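PDB 7B04: nitrite oxidoreductase subunit A from Kuenenia stuttgartiensis, which belongs to the molybdopterin oxidoreductase family, is similar to NarG, and holds an iron/sulfur cluster, a molybdenum atom and two MD1 molecules. Local coordinates for residues W140-L151 against Y180-K191. Sequence-based numbering, arbitrary orientation. Where two conformers were deposited one is given.
Sequences WKRWADDGFPEL and YASKGIIHITKK
A Schellman motif, with Gly147 at positive phi, ends helix 138-145 of this molybdopterin oxidoreductase and turns Phe148 onto the side of helix 174-191, where it forms an offset stack with His187. The two ring planes lie 21° apart, and Phe148 CB sits over the centre of the imidazole, 3.3 Å from His187 NE2. Farther out, Phe148 CZ comes 3.8 Å from Gly184 CA. Ala144 CA lies over the face of the phenyl ring opposite His187 CB, toward the rim. The helix segments cross at 62°, and near the start of 180-191 the side chain of Tyr180 is a knob in a hole formed by Trp140, Lys141, Ala144 and Asp145. With CG anti to the carbonyl carbon (chi1 -80°), its ring comes down beside the last three. Lys141 CG lies over one ring face, while Ala144 CB meets the edge, 3.6 Å from Tyr180 CD1. Trp140 turns its own edge to the backbone of Tyr180, and its NE1 bonds to Glu675 O. Beyond Phe148, Glu150 OE2 and Lys191 NZ form a long salt bridge, 3.7 Å; Lys191 also pairs with Glu675. At the other end, Tyr180 OH donates to the syn lone pair of Asp145 OD1 at 2.8 Å and accepts a weak hydrogen bond from Lys141 NZ.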
ATOM      1  N   TRP B 140     -25.965   7.507 -25.814  1.00 38.20           N
ATOM      2  CA  TRP B 140     -26.832   8.341 -24.994  1.00 30.78           C
ATOM      3  C   TRP B 140     -27.046   9.705 -25.623  1.00 34.01           C
ATOM      4  O   TRP B 140     -28.164  10.230 -25.600  1.00 33.07           O
ATOM      5  CB  TRP B 140     -26.258   8.515 -23.586  1.00 27.49           C
ATOM      6  CG  TRP B 140     -27.264   9.045 -22.606  1.00 32.81           C
ATOM      7  CD1 TRP B 140     -28.042   8.316 -21.753  1.00 35.19           C
ATOM      8  CD2 TRP B 140     -27.618  10.419 -22.395  1.00 36.68           C
ATOM      9  NE1 TRP B 140     -28.849   9.150 -21.017  1.00 33.88           N
ATOM     10  CE2 TRP B 140     -28.609  10.446 -21.393  1.00 36.60           C
ATOM     11  CE3 TRP B 140     -27.189  11.628 -22.952  1.00 38.22           C
ATOM     12  CZ2 TRP B 140     -29.177  11.635 -20.937  1.00 33.58           C
ATOM     13  CZ3 TRP B 140     -27.757  12.805 -22.501  1.00 38.09           C
ATOM     14  CH2 TRP B 140     -28.738  12.801 -21.502  1.00 35.29           C
ATOM     15  N   LYS B 141     -25.984  10.285 -26.184  1.00 33.89           N
ATOM     16  CA  LYS B 141     -26.135  11.496 -26.979  1.00 34.40           C
ATOM     17  C   LYS B 141     -27.044  11.232 -28.172  1.00 35.00           C
ATOM     18  O   LYS B 141     -27.838  12.096 -28.562  1.00 30.84           O
ATOM     19  CB  LYS B 141     -24.759  11.985 -27.429  1.00 32.63           C
ATOM     20  CG  LYS B 141     -24.762  13.235 -28.281  1.00 31.56           C
ATOM     21  CD  LYS B 141     -23.335  13.630 -28.627  1.00 30.19           C
ATOM     22  CE  LYS B 141     -23.272  15.011 -29.250  1.00 35.48           C
ATOM     23  NZ  LYS B 141     -24.012  15.072 -30.539  1.00 31.20           N
ATOM     24  N   ARG B 142     -26.935  10.040 -28.766  0.51 37.62           N
ATOM     25  CA  ARG B 142     -27.849   9.639 -29.832  0.51 38.42           C
ATOM     26  C   ARG B 142     -29.289   9.617 -29.334  0.51 41.15           C
ATOM     27  O   ARG B 142     -30.200  10.122 -30.000  0.51 39.39           O
ATOM     28  CB  ARG B 142     -27.446   8.265 -30.372  0.51 37.65           C
ATOM     29  CG  ARG B 142     -27.702   8.061 -31.856  0.51 37.77           C
ATOM     30  CD  ARG B 142     -27.409   6.626 -32.285  0.51 40.65           C
ATOM     31  NE  ARG B 142     -26.829   5.822 -31.210  0.51 37.21           N
ATOM     32  CZ  ARG B 142     -25.879   4.907 -31.391  0.51 36.23           C
ATOM     33  NH1 ARG B 142     -25.398   4.681 -32.604  0.51 37.52           N
ATOM     34  NH2 ARG B 142     -25.410   4.220 -30.359  0.51 33.65           N
ATOM     35  N   TRP B 143     -29.508   9.028 -28.156  1.00 38.73           N
ATOM     36  CA  TRP B 143     -30.846   8.975 -27.577  1.00 35.99           C
ATOM     37  C   TRP B 143     -31.363  10.372 -27.252  1.00 38.64           C
ATOM     38  O   TRP B 143     -32.548  10.666 -27.448  1.00 41.58           O
ATOM     39  CB  TRP B 143     -30.818   8.090 -26.331  1.00 37.14           C
ATOM     40  CG  TRP B 143     -32.112   7.983 -25.598  1.00 33.59           C
ATOM     41  CD1 TRP B 143     -33.294   7.515 -26.085  1.00 36.62           C
ATOM     42  CD2 TRP B 143     -32.349   8.328 -24.230  1.00 35.50           C
ATOM     43  NE1 TRP B 143     -34.259   7.559 -25.108  1.00 43.51           N
ATOM     44  CE2 TRP B 143     -33.703   8.054 -23.959  1.00 35.81           C
ATOM     45  CE3 TRP B 143     -31.548   8.848 -23.207  1.00 37.22           C
ATOM     46  CZ2 TRP B 143     -34.275   8.283 -22.710  1.00 32.67           C
ATOM     47  CZ3 TRP B 143     -32.117   9.073 -21.970  1.00 36.38           C
ATOM     48  CH2 TRP B 143     -33.467   8.791 -21.730  1.00 37.22           C
ATOM     49  N   ALA B 144     -30.484  11.250 -26.762  1.00 40.83           N
ATOM     50  CA  ALA B 144     -30.880  12.625 -26.478  1.00 35.28           C
ATOM     51  C   ALA B 144     -31.175  13.408 -27.752  1.00 38.69           C
ATOM     52  O   ALA B 144     -32.012  14.318 -27.736  1.00 42.42           O
ATOM     53  CB  ALA B 144     -29.793  13.327 -25.666  1.00 30.83           C
ATOM     54  N   ASP B 145     -30.512  13.071 -28.860  1.00 38.79           N
ATOM     55  CA  ASP B 145     -30.709  13.813 -30.100  1.00 35.83           C
ATOM     56  C   ASP B 145     -31.945  13.355 -30.859  1.00 42.57           C
ATOM     57  O   ASP B 145     -32.448  14.101 -31.708  1.00 34.79           O
ATOM     58  CB  ASP B 145     -29.483  13.675 -31.005  1.00 35.45           C
ATOM     59  CG  ASP B 145     -28.283  14.441 -30.484  1.00 37.69           C
ATOM     60  OD1 ASP B 145     -28.481  15.465 -29.799  1.00 39.76           O
ATOM     61  OD2 ASP B 145     -27.142  14.020 -30.766  1.00 39.13           O
ATOM     62  N   ASP B 146     -32.446  12.157 -30.574  1.00 41.79           N
ATOM     63  CA  ASP B 146     -33.650  11.650 -31.214  1.00 47.42           C
ATOM     64  C   ASP B 146     -34.917  12.032 -30.461  1.00 49.61           C
ATOM     65  O   ASP B 146     -36.006  11.591 -30.844  1.00 63.16           O
ATOM     66  CB  ASP B 146     -33.569  10.125 -31.355  1.00 45.85           C
ATOM     67  CG  ASP B 146     -32.503   9.688 -32.342  1.00 40.81           C
ATOM     68  OD1 ASP B 146     -32.203  10.461 -33.276  1.00 41.51           O
ATOM     69  OD2 ASP B 146     -31.967   8.571 -32.188  1.00 43.64           O
ATOM     70  N   GLY B 147     -34.803  12.833 -29.408  1.00 43.78           N
ATOM     71  CA  GLY B 147     -35.955  13.307 -28.674  1.00 49.83           C
ATOM     72  C   GLY B 147     -36.316  12.519 -27.435  1.00 37.77           C
ATOM     73  O   GLY B 147     -37.457  12.633 -26.970  1.00 42.88           O
ATOM     74  N   PHE B 148     -35.390  11.738 -26.888  1.00 38.01           N
ATOM     75  CA  PHE B 148     -35.633  10.914 -25.710  1.00 36.18           C
ATOM     76  C   PHE B 148     -36.850   9.989 -25.898  1.00 41.30           C
ATOM     77  O   PHE B 148     -37.798  10.052 -25.137  1.00 43.59           O
ATOM     78  CB  PHE B 148     -35.818  11.775 -24.469  1.00 36.29           C
ATOM     79  CG  PHE B 148     -34.589  12.538 -24.062  1.00 38.49           C
ATOM     80  CD1 PHE B 148     -33.568  11.914 -23.365  1.00 37.61           C
ATOM     81  CD2 PHE B 148     -34.466  13.885 -24.358  1.00 39.98           C
ATOM     82  CE1 PHE B 148     -32.441  12.619 -22.981  1.00 41.81           C
ATOM     83  CE2 PHE B 148     -33.341  14.594 -23.978  1.00 38.39           C
ATOM     84  CZ  PHE B 148     -32.329  13.960 -23.288  1.00 40.40           C
ATOM     85  N   PRO B 149     -36.824   9.124 -26.921  1.00 43.41           N
ATOM     86  CA  PRO B 149     -37.965   8.227 -27.133  1.00 42.29           C
ATOM     87  C   PRO B 149     -38.089   7.213 -26.008  1.00 41.69           C
ATOM     88  O   PRO B 149     -37.165   6.998 -25.220  1.00 43.02           O
ATOM     89  CB  PRO B 149     -37.639   7.543 -28.464  1.00 39.85           C
ATOM     90  CG  PRO B 149     -36.160   7.583 -28.542  1.00 38.14           C
ATOM     91  CD  PRO B 149     -35.749   8.875 -27.898  1.00 42.68           C
ATOM     92  N   GLU B 150     -39.266   6.591 -25.934  1.00 42.27           N
ATOM     93  CA  GLU B 150     -39.526   5.618 -24.882  1.00 43.52           C
ATOM     94  C   GLU B 150     -38.541   4.462 -24.984  1.00 40.35           C
ATOM     95  O   GLU B 150     -38.301   3.924 -26.069  1.00 40.55           O
ATOM     96  CB  GLU B 150     -40.962   5.105 -24.977  1.00 47.27           C
ATOM     97  CG  GLU B 150     -41.375   4.207 -23.819  1.00 50.01           C
ATOM     98  CD  GLU B 150     -41.465   4.956 -22.503  1.00 62.65           C
ATOM     99  OE1 GLU B 150     -41.718   6.180 -22.529  1.00 55.38           O
ATOM    100  OE2 GLU B 150     -41.280   4.322 -21.443  1.00 65.89           O
ATOM    101  N   LEU B 151     -37.960   4.091 -23.845  1.00 44.38           N
ATOM    102  CA  LEU B 151     -36.904   3.082 -23.812  1.00 40.71           C
ATOM    103  C   LEU B 151     -37.507   1.680 -23.749  1.00 41.69           C
ATOM    104  O   LEU B 151     -37.431   0.966 -22.747  1.00 38.61           O
ATOM    105  CB  LEU B 151     -35.958   3.347 -22.650  1.00 45.21           C
ATOM    106  CG  LEU B 151     -35.066   4.555 -22.919  1.00 41.73           C
ATOM    107  CD1 LEU B 151     -34.284   4.903 -21.670  1.00 42.03           C
ATOM    108  CD2 LEU B 151     -34.142   4.283 -24.110  1.00 33.07           C
ATOM    109  N   TYR B 180     -26.664  18.443 -22.311  1.00 31.89           N
ATOM    110  CA  TYR B 180     -27.264  17.120 -22.468  1.00 32.34           C
ATOM    111  C   TYR B 180     -27.660  16.522 -21.120  1.00 31.93           C
ATOM    112  O   TYR B 180     -28.748  15.952 -20.979  1.00 34.07           O
ATOM    113  CB  TYR B 180     -26.297  16.186 -23.197  1.00 29.30           C
ATOM    114  CG  TYR B 180     -26.276  16.361 -24.694  1.00 29.30           C
ATOM    115  CD1 TYR B 180     -27.296  15.851 -25.483  1.00 32.54           C
ATOM    116  CD2 TYR B 180     -25.237  17.035 -25.318  1.00 30.81           C
ATOM    117  CE1 TYR B 180     -27.283  16.006 -26.855  1.00 28.04           C
ATOM    118  CE2 TYR B 180     -25.215  17.197 -26.690  1.00 32.29           C
ATOM    119  CZ  TYR B 180     -26.240  16.680 -27.453  1.00 29.90           C
ATOM    120  OH  TYR B 180     -26.221  16.838 -28.820  1.00 39.24           O
ATOM    121  N   ALA B 181     -26.786  16.642 -20.119  1.00 29.04           N
ATOM    122  CA  ALA B 181     -27.083  16.100 -18.796  1.00 32.25           C
ATOM    123  C   ALA B 181     -28.295  16.781 -18.170  1.00 36.76           C
ATOM    124  O   ALA B 181     -29.181  16.114 -17.622  1.00 37.26           O
ATOM    125  CB  ALA B 181     -25.861  16.239 -17.889  1.00 32.37           C
ATOM    126  N   SER B 182     -28.355  18.112 -18.246  1.00 32.22           N
ATOM    127  CA  SER B 182     -29.478  18.834 -17.656  1.00 33.75           C
ATOM    128  C   SER B 182     -30.785  18.502 -18.366  1.00 37.72           C
ATOM    129  O   SER B 182     -31.810  18.269 -17.714  1.00 37.73           O
ATOM    130  CB  SER B 182     -29.209  20.337 -17.686  1.00 30.98           C
ATOM    131  OG  SER B 182     -28.110  20.671 -16.857  1.00 28.37           O
ATOM    132  N   LYS B 183     -30.768  18.483 -19.702  1.00 33.95           N
ATOM    133  CA  LYS B 183     -31.964  18.112 -20.454  1.00 28.94           C
ATOM    134  C   LYS B 183     -32.430  16.710 -20.084  1.00 30.56           C
ATOM    135  O   LYS B 183     -33.631  16.472 -19.911  1.00 35.59           O
ATOM    136  CB  LYS B 183     -31.693  18.210 -21.955  1.00 28.00           C
ATOM    137  CG  LYS B 183     -31.601  19.633 -22.480  1.00 27.04           C
ATOM    138  CD  LYS B 183     -31.387  19.654 -23.984  1.00 25.06           C
ATOM    139  CE  LYS B 183     -31.321  21.077 -24.512  1.00 28.56           C
ATOM    140  NZ  LYS B 183     -31.091  21.113 -25.984  1.00 26.32           N
ATOM    141  N   GLY B 184     -31.492  15.769 -19.958  1.00 30.57           N
ATOM    142  CA  GLY B 184     -31.862  14.419 -19.571  1.00 40.49           C
ATOM    143  C   GLY B 184     -32.443  14.351 -18.172  1.00 38.96           C
ATOM    144  O   GLY B 184     -33.383  13.595 -17.915  1.00 37.40           O
ATOM    145  N   ILE B 185     -31.881  15.130 -17.243  1.00 33.55           N
ATOM    146  CA  ILE B 185     -32.406  15.160 -15.879  1.00 33.74           C
ATOM    147  C   ILE B 185     -33.848  15.647 -15.879  1.00 32.77           C
ATOM    148  O   ILE B 185     -34.720  15.067 -15.222  1.00 32.97           O
ATOM    149  CB  ILE B 185     -31.517  16.036 -14.978  1.00 26.25           C
ATOM    150  CG1 ILE B 185     -30.170  15.358 -14.731  1.00 30.30           C
ATOM    151  CG2 ILE B 185     -32.215  16.325 -13.659  1.00 23.08           C
ATOM    152  CD1 ILE B 185     -29.150  16.256 -14.070  1.00 28.66           C
ATOM    153  N   ILE B 186     -34.124  16.715 -16.630  1.00 28.18           N
ATOM    154  CA  ILE B 186     -35.478  17.256 -16.675  1.00 28.67           C
ATOM    155  C   ILE B 186     -36.434  16.258 -17.316  1.00 30.48           C
ATOM    156  O   ILE B 186     -37.551  16.050 -16.830  1.00 32.00           O
ATOM    157  CB  ILE B 186     -35.488  18.611 -17.408  1.00 23.84           C
ATOM    158  CG1 ILE B 186     -34.687  19.642 -16.613  1.00 23.79           C
ATOM    159  CG2 ILE B 186     -36.913  19.097 -17.622  1.00 25.00           C
ATOM    160  CD1 ILE B 186     -34.439  20.935 -17.359  1.00 23.61           C
ATOM    161  N   HIS B 187     -36.014  15.624 -18.413  1.00 28.77           N
ATOM    162  CA  HIS B 187     -36.889  14.676 -19.098  1.00 35.12           C
ATOM    163  C   HIS B 187     -37.226  13.484 -18.208  1.00 33.56           C
ATOM    164  O   HIS B 187     -38.401  13.150 -18.018  1.00 36.35           O
ATOM    165  CB  HIS B 187     -36.236  14.201 -20.394  1.00 33.52           C
ATOM    166  CG  HIS B 187     -37.040  13.178 -21.134  1.00 31.11           C
ATOM    167  ND1 HIS B 187     -36.946  11.826 -20.876  1.00 31.34           N
ATOM    168  CD2 HIS B 187     -37.954  13.308 -22.125  1.00 36.53           C
ATOM    169  CE1 HIS B 187     -37.768  11.170 -21.673  1.00 37.21           C
ATOM    170  NE2 HIS B 187     -38.391  12.045 -22.442  1.00 45.18           N
ATOM    171  N   ILE B 188     -36.204  12.835 -17.642  1.00 36.54           N
ATOM    172  CA  ILE B 188     -36.436  11.602 -16.895  1.00 33.33           C
ATOM    173  C   ILE B 188     -37.185  11.882 -15.596  1.00 33.09           C
ATOM    174  O   ILE B 188     -38.084  11.123 -15.211  1.00 38.92           O
ATOM    175  CB  ILE B 188     -35.105  10.874 -16.646  1.00 37.60           C
ATOM    176  CG1 ILE B 188     -34.436  10.539 -17.980  1.00 37.51           C
ATOM    177  CG2 ILE B 188     -35.340   9.605 -15.848  1.00 40.88           C
ATOM    178  CD1 ILE B 188     -32.995  10.099 -17.854  1.00 37.28           C
ATOM    179  N   THR B 189     -36.836  12.967 -14.897  1.00 39.22           N
ATOM    180  CA  THR B 189     -37.563  13.296 -13.675  1.00 29.36           C
ATOM    181  C   THR B 189     -39.012  13.637 -13.980  1.00 37.73           C
ATOM    182  O   THR B 189     -39.897  13.356 -13.168  1.00 40.46           O
ATOM    183  CB  THR B 189     -36.885  14.444 -12.928  1.00 24.23           C
ATOM    184  OG1 THR B 189     -36.698  15.556 -13.811  1.00 36.33           O
ATOM    185  CG2 THR B 189     -35.541  13.995 -12.371  1.00 24.20           C
ATOM    186  N   LYS B 190     -39.274  14.242 -15.137  1.00 35.68           N
ATOM    187  CA  LYS B 190     -40.645  14.470 -15.569  1.00 31.52           C
ATOM    188  C   LYS B 190     -41.256  13.209 -16.158  1.00 35.53           C
ATOM    189  O   LYS B 190     -42.481  13.051 -16.130  1.00 40.21           O
ATOM    190  CB  LYS B 190     -40.684  15.617 -16.587  1.00 29.12           C
ATOM    191  CG  LYS B 190     -42.038  15.887 -17.227  1.00 33.26           C
ATOM    192  CD  LYS B 190     -43.013  16.525 -16.249  1.00 43.50           C
ATOM    193  CE  LYS B 190     -44.307  16.918 -16.947  1.00 42.45           C
ATOM    194  NZ  LYS B 190     -45.304  17.508 -16.012  1.00 40.25           N
ATOM    195  N   LYS B 191     -40.425  12.298 -16.672  1.00 37.69           N
ATOM    196  CA  LYS B 191     -40.936  11.049 -17.236  1.00 34.17           C
ATOM    197  C   LYS B 191     -41.615  10.189 -16.176  1.00 36.94           C
ATOM    198  O   LYS B 191     -42.670   9.592 -16.428  1.00 36.94           O
ATOM    199  CB  LYS B 191     -39.787  10.268 -17.884  1.00 37.47           C
ATOM    200  CG  LYS B 191     -40.204   9.255 -18.950  1.00 38.28           C
ATOM    201  CD  LYS B 191     -39.235   8.065 -18.928  1.00 32.50           C
ATOM    202  CE  LYS B 191     -38.731   7.712 -20.318  1.00 38.80           C
ATOM    203  NZ  LYS B 191     -38.299   6.284 -20.422  1.00 34.91           N
TER